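Local structure of proabylysin (Pyrococcus abyssi, 4JIU) at residues 33-38 with 63-68; 19-24 with 40-45. The protein is the zymogen of abylysin, a minimal soluble zinc metallopeptidase of the minigluzincin group, and probably cleaves peptide bonds once activated. The protein carries 1 engineered substitution. All blocks are in the same frame, centred on the assembly; numbering follows the deposited sequence. Where two conformers were deposited one is given.

Interaction 1 (33-38 with 63-68); sequences VSFKYG and AHLKAE. With ZN (zinc ion), chain B.
The C-terminal turn of helix 51-67, the helix that carries the zinc metallopeptidase motif HExxH (histidines His60 and His64), packs against the end of strand 31-34 and the turn after it, with Val33 and Phe35 meeting His64 and Leu65. Leu65 does most of the touching. Its CD2 methyl lies 3.8 Å from Val33 CB, and the same methyl is 3.7 Å from Phe35 CA and 3.5 Å from the carbonyl oxygen of Ser34, so one branch fits into the bend where the strand gives way to the turn. Val33 and Leu65 lie alongside in opposite senses, Val33 CB and CG1 against Leu65 CG. Phe35 CG stands anti to its own carbonyl carbon (chi1 -57°), and the ring beyond it reaches the helix end: CE2 is 3.3 Å from His64 O, which lies at the ring edge near its plane. Val33 CG2 sits 3.7 Å above one face of this ring, displaced from the ring centre, and also approaches His64 CB. No hydrogen bond joins the two segments.

His64 O belongs to the Schellman motif that ends the helix: Glu68, with positive phi, is its C-prime residue, and Thr69 N returns to His64 O. On the other segment, Ser34 OG accepts from Tyr37 N in an ST motif, closing the turn that bears Phe35. The imidazole of His64 binds zinc through NE2 at 2.0 Å, while ND1 is hydrogen-bonded to Thr69 O, which, with the zinc at NE2, helps to set the ring's rotation. His60, His72 and atom O of the C-terminal carboxylate of Val105 complete the metal site, consistent with the chain end holding the zymogen latent. Beyond the contact, Val33 leans on Ile40 of strand 39-42, Ala63 packs on helix 74-80, and Leu65 touches Tyr15.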
ATOM      1  N   VAL A  33       7.001   4.425  -1.287  1.00  9.90           N
ATOM      2  CA  VAL A  33       7.024   5.315  -0.142  1.00  9.49           C
ATOM      3  C   VAL A  33       8.308   6.127  -0.099  1.00  9.69           C
ATOM      4  O   VAL A  33       9.339   5.803  -0.667  1.00 10.73           O
ATOM      5  CB  VAL A  33       6.883   4.574   1.202  1.00 10.56           C
ATOM      6  CG1 VAL A  33       5.562   3.793   1.204  1.00 13.45           C
ATOM      7  CG2 VAL A  33       8.060   3.715   1.543  1.00 11.55           C
ATOM      8  N   SER A  34       8.217   7.188   0.718  1.00 10.86           N
ATOM      9  CA  SER A  34       9.380   7.861   1.280  1.00 10.08           C
ATOM     10  C   SER A  34       9.338   7.681   2.817  1.00  9.74           C
ATOM     11  O   SER A  34       8.405   8.185   3.471  1.00 10.50           O
ATOM     12  CB  SER A  34       9.420   9.356   1.006  1.00 10.96           C
ATOM     13  OG  SER A  34      10.456   9.985   1.720  1.00 11.69           O
ATOM     14  N   PHE A  35      10.308   6.933   3.321  1.00 10.39           N
ATOM     15  CA  PHE A  35      10.488   6.811   4.762  1.00 10.53           C
ATOM     16  C   PHE A  35      10.872   8.139   5.383  1.00 11.13           C
ATOM     17  O   PHE A  35      10.442   8.515   6.488  1.00 12.63           O
ATOM     18  CB  PHE A  35      11.561   5.761   5.091  1.00 11.33           C
ATOM     19  CG  PHE A  35      11.304   4.377   4.545  1.00 10.42           C
ATOM     20  CD1 PHE A  35      11.729   4.056   3.274  1.00 11.13           C
ATOM     21  CD2 PHE A  35      10.639   3.422   5.273  1.00 11.69           C
ATOM     22  CE1 PHE A  35      11.505   2.792   2.755  1.00 11.79           C
ATOM     23  CE2 PHE A  35      10.419   2.143   4.777  1.00 12.72           C
ATOM     24  CZ  PHE A  35      10.830   1.884   3.535  1.00 12.70           C
ATOM     25  N   LYS A  36      11.735   8.873   4.677  1.00 10.88           N
ATOM     26  CA  LYS A  36      12.266  10.141   5.177  1.00 12.55           C
ATOM     27  C   LYS A  36      11.179  11.165   5.380  1.00 12.52           C
ATOM     28  O   LYS A  36      11.103  11.839   6.402  1.00 15.86           O
ATOM     29  CB  LYS A  36      13.333  10.627   4.190  1.00 15.47           C
ATOM     30  CG  LYS A  36      14.010  11.931   4.555  1.00 19.08           C
ATOM     31  CD  LYS A  36      15.227  12.198   3.677  1.00 22.91           C
ATOM     32  CE  LYS A  36      16.137  13.285   4.188  1.00 32.97           C
ATOM     33  NZ  LYS A  36      17.222  13.565   3.183  1.00 37.39           N
ATOM     34  N   TYR A  37      10.299  11.286   4.386  1.00 12.08           N
ATOM     35  CA  TYR A  37       9.290  12.335   4.362  1.00 12.31           C
ATOM     36  C   TYR A  37       7.894  11.866   4.741  1.00 12.34           C
ATOM     37  O   TYR A  37       6.987  12.676   4.934  1.00 14.75           O
ATOM     38  CB  TYR A  37       9.249  13.031   2.997  1.00 12.44           C
ATOM     39  CG  TYR A  37      10.571  13.699   2.704  1.00 13.68           C
ATOM     40  CD1 TYR A  37      11.334  13.322   1.586  1.00 14.50           C
ATOM     41  CD2 TYR A  37      11.058  14.723   3.500  1.00 15.83           C
ATOM     42  CE1 TYR A  37      12.541  13.950   1.338  1.00 19.15           C
ATOM     43  CE2 TYR A  37      12.248  15.353   3.256  1.00 21.54           C
ATOM     44  CZ  TYR A  37      12.975  14.956   2.162  1.00 19.45           C
ATOM     45  OH  TYR A  37      14.165  15.559   1.888  1.00 25.67           O
ATOM     46  N   GLY A  38       7.684  10.545   4.859  1.00 11.61           N
ATOM     47  CA  GLY A  38       6.382  10.078   5.266  1.00 11.56           C
ATOM     48  C   GLY A  38       5.336  10.291   4.174  1.00 10.76           C
ATOM     49  O   GLY A  38       4.290  10.905   4.409  1.00 12.79           O
ATOM     50  N   ALA A  63       2.606  -0.437   5.630  1.00  9.55           N
ATOM     51  CA  ALA A  63       3.353  -1.453   6.322  1.00  9.42           C
ATOM     52  C   ALA A  63       4.845  -1.262   6.162  1.00  9.34           C
ATOM     53  O   ALA A  63       5.618  -1.476   7.105  1.00 10.27           O
ATOM     54  CB  ALA A  63       2.916  -2.852   5.876  1.00 10.21           C
ATOM     55  N   HIS A  64       5.291  -0.815   4.994  1.00  8.81           N
ATOM     56  CA  HIS A  64       6.717  -0.489   4.807  1.00  8.88           C
ATOM     57  C   HIS A  64       7.120   0.583   5.795  1.00  9.56           C
ATOM     58  O   HIS A  64       8.134   0.512   6.478  1.00 10.79           O
ATOM     59  CB  HIS A  64       7.002  -0.025   3.384  1.00  9.73           C
ATOM     60  CG  HIS A  64       7.206  -1.128   2.414  1.00  9.32           C
ATOM     61  ND1 HIS A  64       8.243  -2.041   2.560  1.00  9.93           N
ATOM     62  CD2 HIS A  64       6.562  -1.453   1.271  1.00  9.38           C
ATOM     63  CE1 HIS A  64       8.164  -2.890   1.535  1.00  9.82           C
ATOM     64  NE2 HIS A  64       7.149  -2.579   0.721  1.00  9.85           N
ATOM     65  N   LEU A  65       6.335   1.644   5.860  1.00  9.71           N
ATOM     66  CA  LEU A  65       6.627   2.782   6.704  1.00 10.58           C
ATOM     67  C   LEU A  65       6.607   2.363   8.170  1.00 11.05           C
ATOM     68  O   LEU A  65       7.521   2.737   8.939  1.00 13.79           O
ATOM     69  CB  LEU A  65       5.626   3.906   6.468  1.00 11.05           C
ATOM     70  CG  LEU A  65       5.759   4.630   5.145  1.00 11.86           C
ATOM     71  CD1 LEU A  65       4.588   5.634   5.002  1.00 14.49           C
ATOM     72  CD2 LEU A  65       7.072   5.324   4.970  1.00 12.99           C
ATOM     73  N   LYS A  66       5.598   1.638   8.598  1.00 11.30           N
ATOM     74  CA  LYS A  66       5.477   1.260  10.002  1.00 11.54           C
ATOM     75  C   LYS A  66       6.551   0.286  10.442  1.00 11.51           C
ATOM     76  O   LYS A  66       7.095   0.405  11.519  1.00 13.20           O
ATOM     77  CB  LYS A  66       4.113   0.688  10.236  1.00 12.47           C
ATOM     78  CG  LYS A  66       3.864   0.475  11.745  0.65 11.19           C
ATOM     79  CD  LYS A  66       2.418  -0.024  11.888  0.65 15.81           C
ATOM     80  CE  LYS A  66       1.972   0.030  13.332  0.65 17.84           C
ATOM     81  NZ  LYS A  66       2.696  -1.056  14.067  0.65 20.59           N
ATOM     82  N   ALA A  67       6.778  -0.754   9.643  1.00 11.27           N
ATOM     83  CA  ALA A  67       7.808  -1.738   9.932  1.00 12.12           C
ATOM     84  C   ALA A  67       9.200  -1.216   9.686  1.00 12.28           C
ATOM     85  O   ALA A  67      10.179  -1.881  10.074  1.00 14.84           O
ATOM     86  CB  ALA A  67       7.525  -3.028   9.155  1.00 13.37           C
ATOM     87  N   GLU A  68       9.359  -0.074   9.044  1.00 12.14           N
ATOM     88  CA  GLU A  68      10.609   0.626   8.824  1.00 13.35           C
ATOM     89  C   GLU A  68      11.576  -0.238   8.039  1.00 11.64           C
ATOM     90  O   GLU A  68      12.743  -0.402   8.336  1.00 14.38           O
ATOM     91  CB  GLU A  68      11.218   1.143  10.137  1.00 15.38           C
ATOM     92  CG  GLU A  68      10.299   2.185  10.817  1.00 18.05           C
ATOM     93  CD  GLU A  68      10.932   2.797  12.029  1.00 25.20           C
ATOM     94  OE1 GLU A  68      11.461   2.000  12.821  1.00 35.21           O
ATOM     95  OE2 GLU A  68      10.884   4.016  12.257  1.00 35.25           O
TER
HETATM   96 ZN    ZN B 201       6.617  -3.725  -0.825  0.96 10.19          ZN

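Interaction 2 (19-24 with 40-45); sequences VKVRIR and ITLDPA
Strands 20-23 and 40-42 pair side by side and parallel within a three-stranded mixed sheet, Val21 facing Ile40, Arg22 facing Thr41 and Ile23 facing Leu42. Four backbone hydrogen bonds hold this register, from Ile40 N to Lys20 O through to Arg24 N and Leu42 O. On the face shared by Val21, Ile23, Ile40 and Leu42 the methyls interlock: Leu42 CD1 points into the notch between the neighbouring methyls Val21 CG1 (3.7 Å) and Ile23 CD1 (3.9 Å). Just before the strand, Val19 CG1 rests against both CG1 and CD1 of Ile40. Ile23 CG2, anti to its backbone N, reaches forward to Pro44, 3.8 Å from CA and 4.0 Å from CG of that ring. An alanine in place of Ile23 would probably open a gap beside Leu42 CD1 and leave the Pro44 ring without its CG2 neighbour. Helices 2-13 and 51-67 pack on this same face, through Leu6 on Val21 and Ile57 on Leu42. The other face is more polar: Thr41 CG2 nestles against CB and CG of Arg24, and a water lying at the edge of the Arg22 guanidinium, in its plane, links NH2 at 2.9 Å to Thr41 OG1 at 2.7 Å.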
ATOM      1  N   VAL A  19       1.012  10.772   7.201  1.00 12.20           N
ATOM      2  CA  VAL A  19       1.479  10.272   5.892  1.00 11.69           C
ATOM      3  C   VAL A  19       0.680  10.985   4.820  1.00 11.85           C
ATOM      4  O   VAL A  19      -0.553  11.056   4.890  1.00 13.49           O
ATOM      5  CB  VAL A  19       1.283   8.734   5.864  1.00 12.27           C
ATOM      6  CG1 VAL A  19       1.587   8.240   4.459  1.00 15.70           C
ATOM      7  CG2 VAL A  19       2.142   8.085   6.913  1.00 14.09           C
ATOM      8  N   LYS A  20       1.367  11.480   3.827  1.00 11.75           N
ATOM      9  CA  LYS A  20       0.773  12.190   2.719  1.00 12.64           C
ATOM     10  C   LYS A  20       0.747  11.310   1.480  1.00 12.66           C
ATOM     11  O   LYS A  20       1.761  10.706   1.154  1.00 15.02           O
ATOM     12  CB  LYS A  20       1.548  13.483   2.417  1.00 13.91           C
ATOM     13  CG  LYS A  20       1.806  14.361   3.588  1.00 16.21           C
ATOM     14  CD  LYS A  20       0.557  14.844   4.297  1.00 19.14           C
ATOM     15  CE  LYS A  20       0.947  15.681   5.543  1.00 23.71           C
ATOM     16  NZ  LYS A  20      -0.269  16.129   6.256  1.00 36.99           N
ATOM     17  N   VAL A  21      -0.361  11.323   0.796  1.00 13.20           N
ATOM     18  CA  VAL A  21      -0.508  10.598  -0.459  1.00 13.37           C
ATOM     19  C   VAL A  21      -0.327  11.557  -1.638  1.00 14.74           C
ATOM     20  O   VAL A  21      -0.944  12.637  -1.678  1.00 19.66           O
ATOM     21  CB  VAL A  21      -1.849   9.849  -0.553  1.00 17.18           C
ATOM     22  CG1 VAL A  21      -1.967   9.171  -1.912  1.00 20.76           C
ATOM     23  CG2 VAL A  21      -1.964   8.785   0.515  1.00 19.84           C
ATOM     24  N   ARG A  22       0.512  11.210  -2.568  1.00 12.53           N
ATOM     25  CA  ARG A  22       0.748  11.941  -3.790  1.00 15.49           C
ATOM     26  C   ARG A  22       0.432  11.066  -4.957  1.00 17.02           C
ATOM     27  O   ARG A  22       0.711   9.878  -4.953  1.00 16.96           O
ATOM     28  CB  ARG A  22       2.225  12.357  -3.911  1.00 22.23           C
ATOM     29  CG  ARG A  22       2.390  13.654  -3.160  1.00 29.21           C
ATOM     30  CD  ARG A  22       2.920  13.329  -1.766  1.00 29.94           C
ATOM     31  NE  ARG A  22       3.359  14.665  -1.378  1.00 34.36           N
ATOM     32  CZ  ARG A  22       4.480  15.181  -1.934  1.00 33.38           C
ATOM     33  NH1 ARG A  22       4.820  16.396  -1.574  1.00 24.15           N
ATOM     34  NH2 ARG A  22       5.240  14.495  -2.798  1.00 35.12           N
ATOM     35  N   ILE A  23      -0.180  11.644  -5.970  1.00 14.88           N
ATOM     36  CA  ILE A  23      -0.454  10.921  -7.200  1.00 15.67           C
ATOM     37  C   ILE A  23       0.508  11.412  -8.251  1.00 15.16           C
ATOM     38  O   ILE A  23       0.502  12.624  -8.547  1.00 19.55           O
ATOM     39  CB  ILE A  23      -1.912  11.141  -7.590  1.00 17.93           C
ATOM     40  CG1 ILE A  23      -2.887  10.973  -6.437  1.00 17.53           C
ATOM     41  CG2 ILE A  23      -2.228  10.255  -8.797  1.00 20.15           C
ATOM     42  CD1 ILE A  23      -2.833   9.603  -5.831  1.00 17.32           C
ATOM     43  N   ARG A  24       1.322  10.552  -8.834  1.00 13.18           N
ATOM     44  CA  ARG A  24       2.330  10.933  -9.802  1.00 13.67           C
ATOM     45  C   ARG A  24       2.512   9.787 -10.768  1.00 13.03           C
ATOM     46  O   ARG A  24       2.487   8.640 -10.318  1.00 14.07           O
ATOM     47  CB  ARG A  24       3.711  11.161  -9.148  1.00 16.42           C
ATOM     48  CG  ARG A  24       3.749  12.244  -8.122  1.00 19.66           C
ATOM     49  CD  ARG A  24       3.877  13.616  -8.725  1.00 20.59           C
ATOM     50  NE  ARG A  24       4.151  14.610  -7.693  1.00 25.46           N
ATOM     51  CZ  ARG A  24       3.296  15.118  -6.816  1.00 27.94           C
ATOM     52  NH1 ARG A  24       2.053  14.683  -6.905  1.00 26.09           N
ATOM     53  NH2 ARG A  24       3.686  16.028  -5.909  1.00 26.51           N
ATOM     54  N   ILE A  40       3.363   8.425   0.574  1.00  9.20           N
ATOM     55  CA  ILE A  40       3.027   7.317  -0.323  1.00  9.15           C
ATOM     56  C   ILE A  40       2.730   7.936  -1.685  1.00  9.95           C
ATOM     57  O   ILE A  40       1.859   8.805  -1.752  1.00 11.79           O
ATOM     58  CB  ILE A  40       1.841   6.497   0.168  1.00 10.00           C
ATOM     59  CG1 ILE A  40       2.062   5.890   1.555  1.00 10.36           C
ATOM     60  CG2 ILE A  40       1.482   5.478  -0.917  1.00 11.35           C
ATOM     61  CD1 ILE A  40       0.850   5.286   2.206  1.00 11.93           C
ATOM     62  N   THR A  41       3.450   7.541  -2.714  1.00 10.28           N
ATOM     63  CA  THR A  41       3.181   8.007  -4.073  1.00 10.87           C
ATOM     64  C   THR A  41       2.556   6.888  -4.856  1.00 11.26           C
ATOM     65  O   THR A  41       3.048   5.756  -4.863  1.00 12.20           O
ATOM     66  CB  THR A  41       4.498   8.474  -4.699  1.00 12.42           C
ATOM     67  OG1 THR A  41       5.063   9.541  -3.921  1.00 13.85           O
ATOM     68  CG2 THR A  41       4.238   9.012  -6.098  1.00 15.16           C
ATOM     69  N   LEU A  42       1.433   7.201  -5.529  1.00 11.94           N
ATOM     70  CA  LEU A  42       0.651   6.264  -6.271  1.00 11.38           C
ATOM     71  C   LEU A  42       0.608   6.717  -7.727  1.00 11.50           C
ATOM     72  O   LEU A  42       0.358   7.901  -7.992  1.00 12.31           O
ATOM     73  CB  LEU A  42      -0.809   6.233  -5.803  1.00 13.01           C
ATOM     74  CG  LEU A  42      -1.017   5.975  -4.288  1.00 12.30           C
ATOM     75  CD1 LEU A  42      -2.487   6.180  -3.982  1.00 15.24           C
ATOM     76  CD2 LEU A  42      -0.478   4.618  -3.908  1.00 12.76           C
ATOM     77  N   ASP A  43       0.735   5.791  -8.625  1.00 11.78           N
ATOM     78  CA  ASP A  43       0.479   6.053 -10.052  1.00 12.35           C
ATOM     79  C   ASP A  43      -1.007   6.293 -10.252  1.00 12.47           C
ATOM     80  O   ASP A  43      -1.808   5.670  -9.564  1.00 13.61           O
ATOM     81  CB  ASP A  43       0.940   4.875 -10.877  1.00 13.80           C
ATOM     82  CG  ASP A  43       0.832   5.135 -12.352  1.00 15.52           C
ATOM     83  OD1 ASP A  43      -0.251   4.858 -12.914  1.00 17.45           O
ATOM     84  OD2 ASP A  43       1.808   5.638 -12.947  1.00 15.92           O
ATOM     85  N   PRO A  44      -1.418   7.205 -11.150  1.00 13.20           N
ATOM     86  CA  PRO A  44      -2.832   7.449 -11.328  1.00 14.37           C
ATOM     87  C   PRO A  44      -3.659   6.211 -11.638  1.00 16.20           C
ATOM     88  O   PRO A  44      -4.875   6.196 -11.321  1.00 17.69           O
ATOM     89  CB  PRO A  44      -2.870   8.426 -12.516  1.00 17.37           C
ATOM     90  CG  PRO A  44      -1.532   9.046 -12.577  1.00 17.91           C
ATOM     91  CD  PRO A  44      -0.572   8.091 -11.931  1.00 13.77           C
ATOM     92  N   ALA A  45      -3.062   5.176 -12.216  1.00 16.39           N
ATOM     93  CA  ALA A  45      -3.850   3.969 -12.470  1.00 20.24           C
ATOM     94  C   ALA A  45      -4.419   3.336 -11.207  1.00 17.21           C
ATOM     95  O   ALA A  45      -5.452   2.641 -11.242  1.00 19.84           O
ATOM     96  CB  ALA A  45      -2.945   2.998 -13.202  1.00 26.00           C
TER
HETATM   97  O   HOH W   1       5.903  12.036  -4.268  1.00 30.33           O

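How the interactions relate
Both contacts belong to one small sheet and the zinc-binding helix laid on it. Interaction 1 joins helix to strand end and turn through side chains, whereas interaction 2 joins neighbouring strands mainly through backbone hydrogen bonds. Each is partly buried: Leu65 and His64 lie inside in the first, Ile40 and Leu42 in the second, while Glu68, Lys20 and Arg24 are at the surface. The metal chemistry is confined to interaction 1; water and arginine side chains mark the outer face of interaction 2. The two touch where Gly38 O lies 3.0 Å from Lys20 N, a probable hydrogen bond, and where Leu65 CD1 packs on Val19 CG2.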